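Local coordinates for protein phosphoribosyl-AMP cyclohydrolase (Medicago truncatula, PDB 7BGM) that catalyses the second and third steps of plant histidine biosynthesis, probably converting phosphoribosyl-ATP to phosphoribosyl-AMP and then hydrolytically opening the purine ring, at residues A[10-15]-A[82-87]; A[19-24]-A[35-40]; A[31-36]-A[51-56]; A[71-76]-A[91-96]. All blocks are in the same frame, centred on the assembly; numbering follows the deposited sequence.

Contact 1 of 4, residues A[10-15]-A[82-87]; sequences SVKWDN and DRDSII. With ZN (zinc ion), chain D.
R83 presents the edge of its guanidinium to S10, with O and OG of the serine near the plane of the group, while the indole of W13 carries CG1 of V11 over the centre of one face. The contact ties loop 10-15 to the aspartate-rich zinc-binding turn that leads into strand 85-92 of the cyclohydrolase part. NH2 of R83 bonds to OG of S10 (2.9 Å, 160°), a hydroxyl also bonded to O of L7. The bend at chi3 (77°) of R83 brings NE to O of S10 (2.9 Å), from above that carbonyl's plane. An alanine in place of R83 would probably leave both O and OG of S10 without their guanidinium donors, loosening the start of the loop. N of K12 donates to O of R83 (2.8 Å), and CG1 of V11 touches the same oxygen (3.5 Å). K12, centre of an inverse gamma turn, extends so that CD lies against O of D82 (3.4 Å). Its NZ stops 4.4 Å from OD2 of D84, beyond a salt bridge; a nearby water donates to OD2 of D82 and D84, and the positive charge would probably offset part of their negative charge. Aspartates suit the site, each offering an anionic oxygen: OD1 of D82 (2.0 Å) and OD1 of D84 (1.9 Å) bind the zinc ion, with D80 and two waters completing its shell.

Contact 2 of 4, residues A[19-24]-A[35-40]; sequences AVAIAQ and GFANRE
The amide N of G35 donates to O of A21 (2.8 Å, 163°), and N of A21 returns a bond to O of G35 (2.9 Å). This reciprocal pair belongs to the beta hairpin of strands 19-25 and 31-37, whose short segments run antiparallel with a strong twist, 124° between their directions. A second hydrogen-bonded pair lies two residues along, where N of A19 reaches O of A37 (2.9 Å) and N of A37 reaches O of A19 (2.9 Å). Between them V20 and F36 form a non-hydrogen-bonded pair, with CA of F36 making a CA-H...O contact to O of A19 (3.3 Å). Small residues suit the face that carries A19, A21 and A37: CB of A21 meets CB of A37 (4.1 Å), and the bulky Y88 packs against both of these alanines. N38 is the N-cap of helix 39-48, its OD1 accepting from N of A41. The side chains of V20 and F36 diverge, and both reach the second subunit: V20 packs on Q34 and F36 on V20 of that subunit. Chi1 of F36 (-69°) sets CG anti to its carbonyl carbon; the ring crosses V20 obliquely, CE2 of F36 touching CG2 of V20 (3.7 Å).

Contact 3 of 4, residues A[31-36]-A[51-56]; sequences ILMQGF and ATFYSR
This is a packing contact between two sheets, with one direct backbone bond: strand 31-37 of the mixed sheet meets strand 52-55, whose own partner is strand 60-63. M33 and F53 reach toward each other tip to tip. A bend at chi3 (-73°) of M33 sets CE over one face of the F53 ring, offset toward the rim, 3.8 Å from its centroid. With SD obliquely 4.5 Å from that centroid, this is a Met-aromatic joined to a CH-pi contact. M33 and W62 bind AMP in another structure of the protein, so F53 probably lies behind the nucleotide site. G35 suits its place because a side chain would crowd F53; its CA already lies 4.1 Å from CD1 of the ring. An alanine at F53 would probably open a gap beside G35 and take from CE of M33 the ring face it rests on, leaving the thioether less firmly held. O of F36 lies in the plane of the F53 ring, at its edge, and accepts from N of Y54 (2.8 Å, 172°). A water joins N of F36 (2.9 Å) to O of Y54 (2.8 Å). The guanidinium of R56 is tilted 27° against the F36 ring, CE1 of F36 lying over the guanidinium centre and 3.4 Å from CZ of R56. NH2 of R56 also makes a long, weak ion pair with D84 of the second subunit.

Contact 4 of 4, residues A[71-76]-A[91-96]; sequences FINVHD and KPDGPT
N73 and D93 cross at about a right angle, amide and carboxylate planes 55° apart, beside an antiparallel ladder that joins strand 72-74 to the end of strand 85-92. ND2 of N73 keeps OD1 of D93 in its own amide plane (2.9 Å) but meets that oxygen from above the carboxylate plane. A water bridges the other ends, donating to OD1 of N73 and OD2 of D93. F71 turns its ring edge to D93, with OD2 3.8 Å from CD2 of F71 and the planes almost perpendicular (87°). O of F71 accepts from N of D93 (2.8 Å). I72 and P92 form the non-hydrogen-bonded pair, a place that suits proline because no N-H is asked of it. From that face CD1 of I72 also reaches CG2 of T96 (4.2 Å), a residue that binds AMP in another structure of the protein. H75 and K91 lie side by side, pointing the same way, CE1 of the histidine against CB of the lysine (3.9 Å). The bend at chi2 (72°) starts K91 on its way to D27 and E209, which form salt bridges with NZ. Two donors grip O of N73 from opposite faces of its plane: N of K91 (2.8 Å) and ND1 of H75 (3.3 Å).

Overall arrangement
Contacts 2 and 3 lie closest, centres 5 Å apart, and share G35 and F36 on strand 31-37. The centre of contact 1 is about 9 Å from that of contact 2, and backbone bonds between strands 19-25 and 85-92 link them. That last strand runs on to contact 4, whose centre is about 22 Å from contact 1's. Contact 4 opens after contacts 2 and 3 close, and its segments alternate with those of contact 1. All four reach one mixed sheet, with the zinc-binding turn of contact 1 at one end and M33 and T96 of the AMP site, near a further zinc ion, toward the other. Each also touches the second subunit, so the sheet contributes to the dimer.

Contact 1 of 4, residues A[10-15]-A[82-87]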
loop_
_atom_site.group_PDB
_atom_site.type_symbol
_atom_site.label_atom_id
_atom_site.label_comp_id
_atom_site.label_asym_id
_atom_site.label_seq_id
_atom_site.Cartn_x
_atom_site.Cartn_y
_atom_site.Cartn_z
ATOM N N SER A 10 -26.704 -4.453 5.939
ATOM C CA SER A 10 -25.887 -4.058 7.081
ATOM C C SER A 10 -24.941 -2.912 6.770
ATOM O O SER A 10 -24.216 -2.461 7.680
ATOM C CB SER A 10 -25.086 -5.264 7.581
ATOM O OG SER A 10 -23.955 -5.481 6.736
ATOM N N VAL A 11 -24.908 -2.438 5.498
ATOM C CA VAL A 11 -24.070 -1.312 5.121
ATOM C C VAL A 11 -24.777 -0.028 5.533
ATOM O O VAL A 11 -26.013 0.062 5.456
ATOM C CB VAL A 11 -23.787 -1.331 3.602
ATOM C CG1 VAL A 11 -23.036 -0.062 3.137
ATOM C CG2 VAL A 11 -23.017 -2.588 3.210
ATOM N N LYS A 12 -24.004 0.946 6.022
ATOM C CA LYS A 12 -24.536 2.233 6.469
ATOM C C LYS A 12 -24.543 3.191 5.283
ATOM O O LYS A 12 -23.656 4.042 5.120
ATOM C CB LYS A 12 -23.717 2.772 7.639
ATOM C CG LYS A 12 -24.165 4.095 8.223
ATOM C CD LYS A 12 -23.163 4.508 9.292
ATOM C CE LYS A 12 -23.522 5.826 9.959
ATOM N NZ LYS A 12 -22.399 6.229 10.873
ATOM N N TRP A 13 -25.571 3.027 4.440
ATOM C CA TRP A 13 -25.756 3.882 3.270
ATOM C C TRP A 13 -26.088 5.302 3.733
ATOM O O TRP A 13 -26.733 5.492 4.770
ATOM C CB TRP A 13 -26.889 3.340 2.365
ATOM C CG TRP A 13 -26.762 1.855 2.050
ATOM C CD1 TRP A 13 -27.477 0.810 2.639
ATOM C CD2 TRP A 13 -25.841 1.240 1.133
ATOM N NE1 TRP A 13 -27.050 -0.411 2.136
ATOM C CE2 TRP A 13 -26.053 -0.173 1.212
ATOM C CE3 TRP A 13 -24.871 1.739 0.232
ATOM C CZ2 TRP A 13 -25.328 -1.083 0.441
ATOM C CZ3 TRP A 13 -24.119 0.812 -0.531
ATOM C CH2 TRP A 13 -24.372 -0.587 -0.424
ATOM N N ASP A 14 -25.641 6.298 2.963
ATOM C CA ASP A 14 -25.962 7.691 3.267
ATOM C C ASP A 14 -27.374 8.002 2.758
ATOM O O ASP A 14 -28.101 7.119 2.296
ATOM C CB ASP A 14 -24.881 8.632 2.719
ATOM C CG ASP A 14 -24.851 8.726 1.180
ATOM O OD1 ASP A 14 -25.805 8.299 0.501
ATOM O OD2 ASP A 14 -23.840 9.253 0.638
ATOM N N ASN A 15 -27.795 9.266 2.827
ATOM C CA ASN A 15 -29.192 9.540 2.488
ATOM C C ASN A 15 -29.436 9.640 0.982
ATOM O O ASN A 15 -30.547 9.998 0.575
ATOM C CB ASN A 15 -29.687 10.800 3.205
ATOM C CG ASN A 15 -28.871 12.017 2.886
ATOM O OD1 ASN A 15 -28.081 12.026 1.942
ATOM N ND2 ASN A 15 -29.068 13.074 3.666
ATOM N N ASP A 82 -17.496 1.291 10.940
ATOM C CA ASP A 82 -18.878 1.758 11.026
ATOM C C ASP A 82 -19.645 1.545 9.714
ATOM O O ASP A 82 -20.772 2.057 9.559
ATOM C CB ASP A 82 -18.939 3.222 11.514
ATOM C CG ASP A 82 -18.089 4.188 10.693
ATOM O OD1 ASP A 82 -17.615 3.824 9.586
ATOM O OD2 ASP A 82 -17.910 5.353 11.167
ATOM N N ARG A 83 -19.064 0.770 8.793
ATOM C CA ARG A 83 -19.735 0.153 7.635
ATOM C C ARG A 83 -20.227 1.180 6.612
ATOM O O ARG A 83 -21.180 0.914 5.880
ATOM C CB ARG A 83 -20.887 -0.754 8.102
ATOM C CG ARG A 83 -20.490 -1.670 9.254
ATOM C CD ARG A 83 -21.597 -2.595 9.670
ATOM N NE ARG A 83 -21.825 -3.746 8.803
ATOM C CZ ARG A 83 -21.153 -4.897 8.890
ATOM N NH1 ARG A 83 -20.164 -5.060 9.765
ATOM N NH2 ARG A 83 -21.472 -5.897 8.104
ATOM N N ASP A 84 -19.600 2.345 6.519
ATOM C CA ASP A 84 -19.955 3.301 5.460
ATOM C C ASP A 84 -18.858 3.502 4.416
ATOM O O ASP A 84 -18.964 4.407 3.580
ATOM C CB ASP A 84 -20.346 4.665 6.056
ATOM C CG ASP A 84 -19.228 5.288 6.891
ATOM O OD1 ASP A 84 -18.066 4.764 6.874
ATOM O OD2 ASP A 84 -19.517 6.284 7.578
ATOM N N SER A 85 -17.805 2.684 4.447
ATOM C CA SER A 85 -16.647 2.794 3.575
ATOM C C SER A 85 -16.230 1.387 3.164
ATOM O O SER A 85 -16.229 0.472 3.992
ATOM C CB SER A 85 -15.513 3.503 4.315
ATOM O OG SER A 85 -14.424 3.696 3.444
ATOM N N ILE A 86 -15.951 1.199 1.880
ATOM C CA ILE A 86 -15.681 -0.105 1.289
ATOM C C ILE A 86 -14.342 -0.050 0.598
ATOM O O ILE A 86 -14.089 0.900 -0.150
ATOM C CB ILE A 86 -16.774 -0.469 0.270
ATOM C CG1 ILE A 86 -18.130 -0.445 0.997
ATOM C CG2 ILE A 86 -16.460 -1.797 -0.389
ATOM C CD1 ILE A 86 -19.340 -0.645 0.081
ATOM N N ILE A 87 -13.496 -1.082 0.802
ATOM C CA ILE A 87 -12.327 -1.291 -0.046
ATOM C C ILE A 87 -12.624 -2.411 -1.014
ATOM O O ILE A 87 -13.016 -3.528 -0.614
ATOM C CB ILE A 87 -11.048 -1.614 0.750
ATOM C CG1 ILE A 87 -10.692 -0.475 1.723
ATOM C CG2 ILE A 87 -9.885 -1.853 -0.272
ATOM C CD1 ILE A 87 -9.475 -0.776 2.613
HETATM ZN ZN ZN D . -16.616 4.787 8.129
HETATM O O HOH W 1 -21.617 7.701 7.942
HETATM O O HOH W 2 -20.163 7.040 10.503
HETATM O O HOH W 3 -16.535 6.397 9.343
HETATM O O HOH W 4 -15.704 6.119 6.742
#

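Contact 2 of 4, residues A[19-24]-A[35-40]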
loop_
_atom_site.group_PDB
_atom_site.type_symbol
_atom_site.label_atom_id
_atom_site.label_comp_id
_atom_site.label_asym_id
_atom_site.label_seq_id
_atom_site.Cartn_x
_atom_site.Cartn_y
_atom_site.Cartn_z
ATOM N N ALA A 19 -22.352 4.507 -0.423
ATOM C CA ALA A 19 -21.185 4.389 0.439
ATOM C C ALA A 19 -19.937 4.757 -0.370
ATOM O O ALA A 19 -19.934 4.694 -1.598
ATOM C CB ALA A 19 -21.062 2.974 0.993
ATOM N N VAL A 20 -18.861 5.127 0.317
ATOM C CA VAL A 20 -17.587 5.407 -0.360
ATOM C C VAL A 20 -16.958 4.074 -0.736
ATOM O O VAL A 20 -16.952 3.145 0.077
ATOM C CB VAL A 20 -16.647 6.204 0.560
ATOM C CG1 VAL A 20 -15.208 6.238 0.007
ATOM C CG2 VAL A 20 -17.175 7.616 0.765
ATOM N N ALA A 21 -16.471 3.960 -1.969
ATOM C CA ALA A 21 -15.757 2.759 -2.400
ATOM C C ALA A 21 -14.368 3.121 -2.892
ATOM O O ALA A 21 -14.210 3.928 -3.819
ATOM C CB ALA A 21 -16.509 1.995 -3.505
ATOM N N ILE A 22 -13.368 2.437 -2.335
ATOM C CA ILE A 22 -11.967 2.725 -2.617
ATOM C C ILE A 22 -11.362 1.505 -3.266
ATOM O O ILE A 22 -11.456 0.402 -2.707
ATOM C CB ILE A 22 -11.194 3.082 -1.349
ATOM C CG1 ILE A 22 -11.875 4.213 -0.613
ATOM C CG2 ILE A 22 -9.724 3.369 -1.687
ATOM C CD1 ILE A 22 -11.348 4.378 0.787
ATOM N N ALA A 23 -10.795 1.674 -4.473
ATOM C CA ALA A 23 -10.086 0.565 -5.101
ATOM C C ALA A 23 -8.610 0.620 -4.747
ATOM O O ALA A 23 -7.958 1.674 -4.908
ATOM C CB ALA A 23 -10.272 0.574 -6.619
ATOM N N GLN A 24 -8.063 -0.536 -4.342
ATOM C CA GLN A 24 -6.694 -0.605 -3.839
ATOM C C GLN A 24 -5.995 -1.799 -4.477
ATOM O O GLN A 24 -6.579 -2.889 -4.570
ATOM C CB GLN A 24 -6.667 -0.724 -2.290
ATOM C CG GLN A 24 -5.226 -0.827 -1.748
ATOM C CD GLN A 24 -5.186 -0.840 -0.243
ATOM O OE1 GLN A 24 -6.066 -1.438 0.404
ATOM N NE2 GLN A 24 -4.140 -0.205 0.339
ATOM N N GLY A 35 -14.502 6.136 -5.564
ATOM C CA GLY A 35 -15.795 6.601 -5.993
ATOM C C GLY A 35 -16.874 6.304 -4.982
ATOM O O GLY A 35 -16.609 6.270 -3.779
ATOM N N PHE A 36 -18.095 6.091 -5.457
ATOM C CA PHE A 36 -19.233 5.795 -4.603
ATOM C C PHE A 36 -19.897 4.529 -5.132
ATOM O O PHE A 36 -19.738 4.158 -6.307
ATOM C CB PHE A 36 -20.224 7.012 -4.535
ATOM C CG PHE A 36 -19.648 8.161 -3.797
ATOM C CD1 PHE A 36 -18.804 9.070 -4.441
ATOM C CD2 PHE A 36 -19.886 8.312 -2.436
ATOM C CE1 PHE A 36 -18.203 10.108 -3.740
ATOM C CE2 PHE A 36 -19.312 9.363 -1.728
ATOM C CZ PHE A 36 -18.455 10.249 -2.375
ATOM N N ALA A 37 -20.603 3.827 -4.257
ATOM C CA ALA A 37 -21.291 2.620 -4.654
ATOM C C ALA A 37 -22.662 2.608 -3.996
ATOM O O ALA A 37 -22.790 3.021 -2.841
ATOM C CB ALA A 37 -20.481 1.381 -4.256
ATOM N N ASN A 38 -23.688 2.165 -4.730
ATOM C CA ASN A 38 -24.974 1.869 -4.128
ATOM C C ASN A 38 -25.112 0.350 -3.964
ATOM O O ASN A 38 -24.158 -0.414 -4.191
ATOM C CB ASN A 38 -26.123 2.469 -4.953
ATOM C CG ASN A 38 -26.166 1.930 -6.378
ATOM O OD1 ASN A 38 -25.323 1.116 -6.769
ATOM N ND2 ASN A 38 -27.130 2.407 -7.170
ATOM N N ARG A 39 -26.302 -0.105 -3.556
ATOM C CA ARG A 39 -26.493 -1.534 -3.331
ATOM C C ARG A 39 -26.125 -2.322 -4.580
ATOM O O ARG A 39 -25.337 -3.282 -4.532
ATOM C CB ARG A 39 -27.942 -1.821 -2.945
ATOM C CG ARG A 39 -28.288 -1.566 -1.503
ATOM C CD ARG A 39 -29.771 -1.886 -1.297
ATOM N NE ARG A 39 -29.985 -3.329 -1.218
ATOM C CZ ARG A 39 -30.050 -3.996 -0.070
ATOM N NH1 ARG A 39 -29.932 -3.333 1.070
ATOM N NH2 ARG A 39 -30.233 -5.314 -0.058
ATOM N N GLU A 40 -26.688 -1.912 -5.715
ATOM C CA GLU A 40 -26.443 -2.632 -6.957
ATOM C C GLU A 40 -24.964 -2.642 -7.332
ATOM O O GLU A 40 -24.462 -3.669 -7.796
ATOM C CB GLU A 40 -27.274 -2.052 -8.086
ATOM C CG GLU A 40 -27.037 -2.812 -9.383
ATOM C CD GLU A 40 -28.018 -2.476 -10.512
ATOM O OE1 GLU A 40 -28.791 -1.487 -10.418
ATOM O OE2 GLU A 40 -28.011 -3.236 -11.506
#

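Contact 3 of 4, residues A[31-36]-A[51-56]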
loop_
_atom_site.group_PDB
_atom_site.type_symbol
_atom_site.label_atom_id
_atom_site.label_comp_id
_atom_site.label_asym_id
_atom_site.label_seq_id
_atom_site.Cartn_x
_atom_site.Cartn_y
_atom_site.Cartn_z
ATOM N N ILE A 31 -3.465 3.136 -3.721
ATOM C CA ILE A 31 -4.868 3.458 -3.937
ATOM C C ILE A 31 -5.044 3.824 -5.408
ATOM O O ILE A 31 -4.387 4.747 -5.916
ATOM C CB ILE A 31 -5.317 4.591 -3.022
ATOM C CG1 ILE A 31 -5.192 4.122 -1.533
ATOM C CG2 ILE A 31 -6.744 5.033 -3.345
ATOM C CD1 ILE A 31 -5.311 5.227 -0.484
ATOM N N LEU A 32 -5.904 3.073 -6.101
ATOM C CA LEU A 32 -6.098 3.245 -7.532
ATOM C C LEU A 32 -7.054 4.388 -7.827
ATOM O O LEU A 32 -6.809 5.192 -8.751
ATOM C CB LEU A 32 -6.654 1.949 -8.134
ATOM C CG LEU A 32 -5.783 0.698 -7.869
ATOM C CD1 LEU A 32 -6.447 -0.601 -8.368
ATOM C CD2 LEU A 32 -4.396 0.883 -8.496
ATOM N N MET A 33 -8.187 4.409 -7.118
ATOM C CA MET A 33 -9.243 5.405 -7.382
ATOM C C MET A 33 -10.233 5.310 -6.230
ATOM O O MET A 33 -10.273 4.309 -5.501
ATOM C CB MET A 33 -9.982 5.167 -8.729
ATOM C CG MET A 33 -10.704 3.822 -8.749
ATOM S SD MET A 33 -11.729 3.563 -10.215
ATOM C CE MET A 33 -13.102 4.674 -9.890
ATOM N N GLN A 34 -11.076 6.338 -6.108
ATOM C CA GLN A 34 -12.129 6.302 -5.116
ATOM C C GLN A 34 -13.386 6.862 -5.760
ATOM O O GLN A 34 -13.317 7.862 -6.495
ATOM C CB GLN A 34 -11.747 7.102 -3.855
ATOM C CG GLN A 34 -12.907 7.261 -2.828
ATOM C CD GLN A 34 -13.649 8.606 -2.984
ATOM O OE1 GLN A 34 -13.048 9.678 -2.882
ATOM N NE2 GLN A 34 -14.955 8.540 -3.218
ATOM N N GLY A 35 -14.502 6.136 -5.564
ATOM C CA GLY A 35 -15.795 6.601 -5.993
ATOM C C GLY A 35 -16.874 6.304 -4.982
ATOM O O GLY A 35 -16.609 6.270 -3.779
ATOM N N PHE A 36 -18.095 6.091 -5.457
ATOM C CA PHE A 36 -19.233 5.795 -4.603
ATOM C C PHE A 36 -19.897 4.529 -5.132
ATOM O O PHE A 36 -19.738 4.158 -6.307
ATOM C CB PHE A 36 -20.224 7.012 -4.535
ATOM C CG PHE A 36 -19.648 8.161 -3.797
ATOM C CD1 PHE A 36 -18.804 9.070 -4.441
ATOM C CD2 PHE A 36 -19.886 8.312 -2.436
ATOM C CE1 PHE A 36 -18.203 10.108 -3.740
ATOM C CE2 PHE A 36 -19.312 9.363 -1.728
ATOM C CZ PHE A 36 -18.455 10.249 -2.375
ATOM N N ALA A 51 -14.486 -4.218 -10.291
ATOM C CA ALA A 51 -14.850 -3.037 -9.499
ATOM C C ALA A 51 -15.924 -2.219 -10.209
ATOM O O ALA A 51 -15.708 -1.732 -11.326
ATOM C CB ALA A 51 -13.618 -2.153 -9.220
ATOM N N THR A 52 -17.062 -2.021 -9.534
ATOM C CA THR A 52 -18.232 -1.359 -10.099
ATOM C C THR A 52 -18.692 -0.266 -9.147
ATOM O O THR A 52 -18.687 -0.451 -7.919
ATOM C CB THR A 52 -19.343 -2.395 -10.359
ATOM O OG1 THR A 52 -18.848 -3.379 -11.272
ATOM C CG2 THR A 52 -20.575 -1.744 -10.968
ATOM N N PHE A 53 -19.106 0.865 -9.725
ATOM C CA PHE A 53 -19.374 2.097 -8.992
ATOM C C PHE A 53 -20.704 2.660 -9.448
ATOM O O PHE A 53 -21.282 2.225 -10.451
ATOM C CB PHE A 53 -18.268 3.150 -9.220
ATOM C CG PHE A 53 -16.904 2.687 -8.797
ATOM C CD1 PHE A 53 -16.453 2.887 -7.488
ATOM C CD2 PHE A 53 -16.073 2.044 -9.707
ATOM C CE1 PHE A 53 -15.187 2.418 -7.083
ATOM C CE2 PHE A 53 -14.821 1.586 -9.327
ATOM C CZ PHE A 53 -14.350 1.794 -8.013
ATOM N N TYR A 54 -21.180 3.652 -8.710
ATOM C CA TYR A 54 -22.310 4.477 -9.139
ATOM C C TYR A 54 -21.820 5.893 -9.405
ATOM O O TYR A 54 -21.233 6.518 -8.519
ATOM C CB TYR A 54 -23.387 4.498 -8.069
ATOM C CG TYR A 54 -24.624 5.281 -8.426
ATOM C CD1 TYR A 54 -25.623 4.717 -9.216
ATOM C CD2 TYR A 54 -24.806 6.575 -7.959
ATOM C CE1 TYR A 54 -26.764 5.426 -9.533
ATOM C CE2 TYR A 54 -25.963 7.299 -8.277
ATOM C CZ TYR A 54 -26.924 6.713 -9.065
ATOM O OH TYR A 54 -28.068 7.414 -9.379
ATOM N N SER A 55 -22.084 6.411 -10.600
ATOM C CA SER A 55 -21.694 7.782 -10.935
ATOM C C SER A 55 -22.769 8.754 -10.453
ATOM O O SER A 55 -23.923 8.672 -10.883
ATOM C CB SER A 55 -21.462 7.944 -12.438
ATOM O OG SER A 55 -21.473 9.321 -12.824
ATOM N N ARG A 56 -22.391 9.671 -9.558
ATOM C CA ARG A 56 -23.348 10.676 -9.104
ATOM C C ARG A 56 -23.757 11.604 -10.241
ATOM O O ARG A 56 -24.935 11.963 -10.359
ATOM C CB ARG A 56 -22.763 11.472 -7.934
ATOM C CG ARG A 56 -22.512 10.605 -6.702
ATOM C CD ARG A 56 -21.854 11.381 -5.573
ATOM N NE ARG A 56 -20.539 11.894 -5.959
ATOM C CZ ARG A 56 -19.807 12.714 -5.210
ATOM N NH1 ARG A 56 -20.263 13.106 -4.026
ATOM N NH2 ARG A 56 -18.620 13.134 -5.640
HETATM O O HOH W 5 -18.465 6.833 -8.189
#

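Contact 4 of 4, residues A[71-76]-A[91-96]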
loop_
_atom_site.group_PDB
_atom_site.type_symbol
_atom_site.label_atom_id
_atom_site.label_comp_id
_atom_site.label_asym_id
_atom_site.label_seq_id
_atom_site.Cartn_x
_atom_site.Cartn_y
_atom_site.Cartn_z
ATOM N N PHE A 71 -9.814 -3.134 -16.399
ATOM C CA PHE A 71 -10.638 -3.606 -15.293
ATOM C C PHE A 71 -9.824 -3.747 -14.013
ATOM O O PHE A 71 -8.609 -3.986 -14.028
ATOM C CB PHE A 71 -11.269 -4.959 -15.615
ATOM C CG PHE A 71 -12.229 -4.922 -16.790
ATOM C CD1 PHE A 71 -13.521 -4.423 -16.628
ATOM C CD2 PHE A 71 -11.836 -5.347 -18.051
ATOM C CE1 PHE A 71 -14.424 -4.371 -17.674
ATOM C CE2 PHE A 71 -12.732 -5.297 -19.130
ATOM C CZ PHE A 71 -14.039 -4.780 -18.942
ATOM N N ILE A 72 -10.505 -3.631 -12.890
ATOM C CA ILE A 72 -9.897 -3.966 -11.595
ATOM C C ILE A 72 -10.529 -5.262 -11.131
ATOM O O ILE A 72 -11.712 -5.299 -10.754
ATOM C CB ILE A 72 -10.048 -2.842 -10.559
ATOM C CG1 ILE A 72 -9.430 -1.531 -11.090
ATOM C CG2 ILE A 72 -9.417 -3.264 -9.191
ATOM C CD1 ILE A 72 -10.008 -0.282 -10.351
ATOM N N ASN A 73 -9.722 -6.331 -11.126
ATOM C CA ASN A 73 -10.189 -7.668 -10.813
ATOM C C ASN A 73 -10.168 -7.848 -9.305
ATOM O O ASN A 73 -9.094 -7.834 -8.687
ATOM C CB ASN A 73 -9.302 -8.710 -11.473
ATOM C CG ASN A 73 -9.275 -8.557 -12.961
ATOM O OD1 ASN A 73 -10.289 -8.782 -13.633
ATOM N ND2 ASN A 73 -8.130 -8.127 -13.496
ATOM N N VAL A 74 -11.343 -8.005 -8.714
ATOM C CA VAL A 74 -11.498 -7.899 -7.274
ATOM C C VAL A 74 -11.170 -9.226 -6.583
ATOM O O VAL A 74 -11.776 -10.265 -6.873
ATOM C CB VAL A 74 -12.904 -7.411 -6.912
ATOM C CG1 VAL A 74 -13.039 -7.384 -5.412
ATOM C CG2 VAL A 74 -13.080 -5.984 -7.467
ATOM N N HIS A 75 -10.228 -9.165 -5.633
ATOM C CA HIS A 75 -9.811 -10.308 -4.817
ATOM C C HIS A 75 -10.533 -10.385 -3.471
ATOM O O HIS A 75 -10.729 -11.483 -2.929
ATOM C CB HIS A 75 -8.314 -10.220 -4.524
ATOM C CG HIS A 75 -7.446 -10.635 -5.662
ATOM N ND1 HIS A 75 -7.571 -10.118 -6.937
ATOM C CD2 HIS A 75 -6.415 -11.503 -5.707
ATOM C CE1 HIS A 75 -6.666 -10.677 -7.723
ATOM N NE2 HIS A 75 -5.949 -11.515 -7.001
ATOM N N ASP A 76 -10.915 -9.246 -2.904
ATOM C CA ASP A 76 -11.634 -9.233 -1.639
ATOM C C ASP A 76 -12.301 -7.879 -1.520
ATOM O O ASP A 76 -11.914 -6.924 -2.208
ATOM C CB ASP A 76 -10.746 -9.493 -0.430
ATOM C CG ASP A 76 -11.500 -10.299 0.703
ATOM O OD1 ASP A 76 -12.766 -10.187 0.876
ATOM O OD2 ASP A 76 -10.807 -11.043 1.423
ATOM N N LYS A 91 -6.681 -6.397 -8.552
ATOM C CA LYS A 91 -5.539 -6.341 -9.442
ATOM C C LYS A 91 -5.941 -5.596 -10.707
ATOM O O LYS A 91 -6.812 -6.086 -11.447
ATOM C CB LYS A 91 -5.052 -7.759 -9.790
ATOM C CG LYS A 91 -3.763 -7.805 -10.662
ATOM C CD LYS A 91 -2.513 -7.398 -9.832
ATOM C CE LYS A 91 -1.220 -7.533 -10.624
ATOM N NZ LYS A 91 -0.011 -7.136 -9.874
ATOM N N PRO A 92 -5.331 -4.455 -11.028
ATOM C CA PRO A 92 -5.728 -3.731 -12.246
ATOM C C PRO A 92 -5.112 -4.358 -13.481
ATOM O O PRO A 92 -3.975 -4.834 -13.445
ATOM C CB PRO A 92 -5.171 -2.316 -12.031
ATOM C CG PRO A 92 -4.028 -2.523 -11.089
ATOM C CD PRO A 92 -4.385 -3.698 -10.205
ATOM N N ASP A 93 -5.888 -4.368 -14.569
ATOM C CA ASP A 93 -5.400 -4.799 -15.886
ATOM C C ASP A 93 -4.499 -3.772 -16.572
ATOM O O ASP A 93 -3.830 -4.099 -17.574
ATOM C CB ASP A 93 -6.590 -5.092 -16.806
ATOM C CG ASP A 93 -7.252 -6.417 -16.506
ATOM O OD1 ASP A 93 -6.633 -7.240 -15.808
ATOM O OD2 ASP A 93 -8.379 -6.638 -17.000
ATOM N N GLY A 94 -4.535 -2.526 -16.133
ATOM C CA GLY A 94 -3.770 -1.455 -16.739
ATOM C C GLY A 94 -4.009 -0.182 -15.945
ATOM O O GLY A 94 -4.601 -0.211 -14.865
ATOM N N PRO A 95 -3.521 0.952 -16.443
ATOM C CA PRO A 95 -3.641 2.202 -15.680
ATOM C C PRO A 95 -5.092 2.546 -15.360
ATOM O O PRO A 95 -5.990 2.426 -16.197
ATOM C CB PRO A 95 -2.989 3.246 -16.600
ATOM C CG PRO A 95 -2.719 2.580 -17.874
ATOM C CD PRO A 95 -2.817 1.130 -17.720
ATOM N N THR A 96 -5.321 2.989 -14.119
ATOM C CA THR A 96 -6.693 3.153 -13.685
ATOM C C THR A 96 -7.272 4.500 -14.103
ATOM O O THR A 96 -8.484 4.607 -14.326
ATOM C CB THR A 96 -6.753 2.995 -12.153
ATOM O OG1 THR A 96 -6.374 1.646 -11.796
ATOM C CG2 THR A 96 -8.153 3.313 -11.604
HETATM O O HOH W 6 -10.039 -8.492 -16.535
#